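YjbQ family protein (Sulfolobus tokodaii, PDB 1VE0) is of unknown function but binds zinc and belongs to the uncharacterised UPF0047 (YjbQ) family. Local coordinates at residues N51-S55 with G56-D60. Residues are numbered along the deposited sequence; the frame is centred on the assembly and turned at random.
Sequences NEAES and GLMKD
The side chains of Asn51 and Leu57 cross at about a right angle, OD1 of Asn51 lying 4.2 Å from CD2 of Leu57, where strand 46-51 gives way to helix 55-68, a worked example of how a chain leaving a strand is captured by the helix it starts. Asn51 OD1 turns back to the amide of the following residue, accepting from Glu52 N at 2.9 Å; it also takes a hydrogen bond from His87 of a neighbouring subunit. Glu52, a zinc-binding residue of this protein whose side chain here lies about 4 Å from a bound zinc ion without ligating it, has an extended chain with CG anti to the backbone N (chi1 -173°), and meets Leu57 CD2 with its carbonyl O at 3.5 Å and with CB at 3.8 Å. Ala53 follows with an apolar touch, its methyl CB resting 4.0 Å from SE of Met58, modelled as selenomethionine, whose chain doubles back at chi2 and chi3 to reach it.

Glu54 is the N-cap. Bent at chi2 (-94°), its side chain curls over the first turn and spreads its carboxylate across two backbone amides: OE1 accepts from Gly56 N at 2.8 Å in a nearly straight bond, and OE2 from Leu57 N at 3.0 Å, both donors standing well above the carboxylate plane. Its carbonyl O meanwhile receives Met58 N at 2.9 Å, closing the turn. An alanine in place of Glu54 is likely to leave the amides of Gly56 and Leu57 without their capping acceptor, and His77 of the neighbouring subunit without its bond to OE2.

A negative carboxylate at the positive end of the helix dipole is probably stabilised there, and because OE2 also holds ND1 of His77, a zinc ligand in that neighbouring subunit, the cap becomes a second-shell link between helix start and metal site.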
loop_
_atom_site.group_PDB
_atom_site.type_symbol
_atom_site.label_atom_id
_atom_site.label_comp_id
_atom_site.label_asym_id
_atom_site.label_seq_id
_atom_site.Cartn_x
_atom_site.Cartn_y
_atom_site.Cartn_z
ATOM N N ASN A 51 8.992 2.943 7.876
ATOM C CA ASN A 51 8.800 2.825 9.310
ATOM C C ASN A 51 10.078 3.074 10.107
ATOM O O ASN A 51 11.052 3.583 9.571
ATOM C CB ASN A 51 8.198 1.457 9.641
ATOM C CG ASN A 51 7.197 1.534 10.778
ATOM O OD1 ASN A 51 7.571 1.477 11.947
ATOM N ND2 ASN A 51 5.917 1.696 10.439
ATOM N N GLU A 52 10.087 2.713 11.386
ATOM C CA GLU A 52 11.275 2.975 12.195
ATOM C C GLU A 52 12.310 1.867 12.060
ATOM O O GLU A 52 11.991 0.682 12.170
ATOM C CB GLU A 52 10.887 3.177 13.667
ATOM C CG GLU A 52 12.057 3.616 14.546
ATOM C CD GLU A 52 11.675 3.821 16.006
ATOM O OE1 GLU A 52 12.588 4.028 16.832
ATOM O OE2 GLU A 52 10.470 3.782 16.330
ATOM N N ALA A 53 13.553 2.254 11.810
ATOM C CA ALA A 53 14.611 1.275 11.644
ATOM C C ALA A 53 15.336 0.983 12.956
ATOM O O ALA A 53 16.559 0.851 12.976
ATOM C CB ALA A 53 15.601 1.757 10.598
ATOM N N GLU A 54 14.597 0.895 14.056
ATOM C CA GLU A 54 15.241 0.580 15.322
ATOM C C GLU A 54 15.708 -0.878 15.232
ATOM O O GLU A 54 15.054 -1.716 14.604
ATOM C CB GLU A 54 14.273 0.766 16.492
ATOM C CG GLU A 54 14.920 0.504 17.851
ATOM C CD GLU A 54 14.722 -0.921 18.328
ATOM O OE1 GLU A 54 15.640 -1.464 18.985
ATOM O OE2 GLU A 54 13.639 -1.491 18.062
ATOM N N SER A 55 16.845 -1.175 15.852
ATOM C CA SER A 55 17.407 -2.521 15.813
ATOM C C SER A 55 16.438 -3.681 16.059
ATOM O O SER A 55 16.368 -4.613 15.254
ATOM C CB SER A 55 18.565 -2.633 16.804
ATOM O OG SER A 55 19.040 -3.963 16.822
ATOM N N GLY A 56 15.703 -3.633 17.167
ATOM C CA GLY A 56 14.775 -4.706 17.478
ATOM C C GLY A 56 13.648 -4.820 16.469
ATOM O O GLY A 56 13.299 -5.914 16.013
ATOM N N LEU A 57 13.090 -3.668 16.110
ATOM C CA LEU A 57 11.989 -3.594 15.162
ATOM C C LEU A 57 12.410 -4.157 13.796
ATOM O O LEU A 57 11.624 -4.805 13.115
ATOM C CB LEU A 57 11.548 -2.133 15.053
ATOM C CG LEU A 57 10.100 -1.765 14.764
ATOM C CD1 LEU A 57 9.149 -2.489 15.711
ATOM C CD2 LEU A 57 9.960 -0.247 14.902
HETATM N N MSE A 58 13.658 -3.930 13.403
HETATM C CA MSE A 58 14.130 -4.441 12.123
HETATM C C MSE A 58 14.024 -5.966 12.113
HETATM O O MSE A 58 13.871 -6.575 11.056
HETATM C CB MSE A 58 15.563 -3.980 11.862
HETATM C CG MSE A 58 15.665 -2.503 11.515
HETATM SE SE MSE A 58 14.752 -2.084 9.823
HETATM C CE MSE A 58 16.300 -2.316 8.663
ATOM N N LYS A 59 14.088 -6.579 13.295
ATOM C CA LYS A 59 13.943 -8.026 13.410
ATOM C C LYS A 59 12.445 -8.370 13.455
ATOM O O LYS A 59 11.991 -9.304 12.794
ATOM C CB LYS A 59 14.608 -8.546 14.691
ATOM C CG LYS A 59 16.127 -8.480 14.729
ATOM C CD LYS A 59 16.610 -9.133 16.019
ATOM C CE LYS A 59 18.121 -9.179 16.137
ATOM N NZ LYS A 59 18.704 -7.862 16.496
ATOM N N ASP A 60 11.691 -7.613 14.252
ATOM C CA ASP A 60 10.244 -7.806 14.396
ATOM C C ASP A 60 9.485 -7.857 13.059
ATOM O O ASP A 60 8.601 -8.698 12.879
ATOM C CB ASP A 60 9.640 -6.679 15.248
ATOM C CG ASP A 60 10.062 -6.743 16.709
ATOM O OD1 ASP A 60 10.034 -5.681 17.382
ATOM O OD2 ASP A 60 10.408 -7.846 17.189
#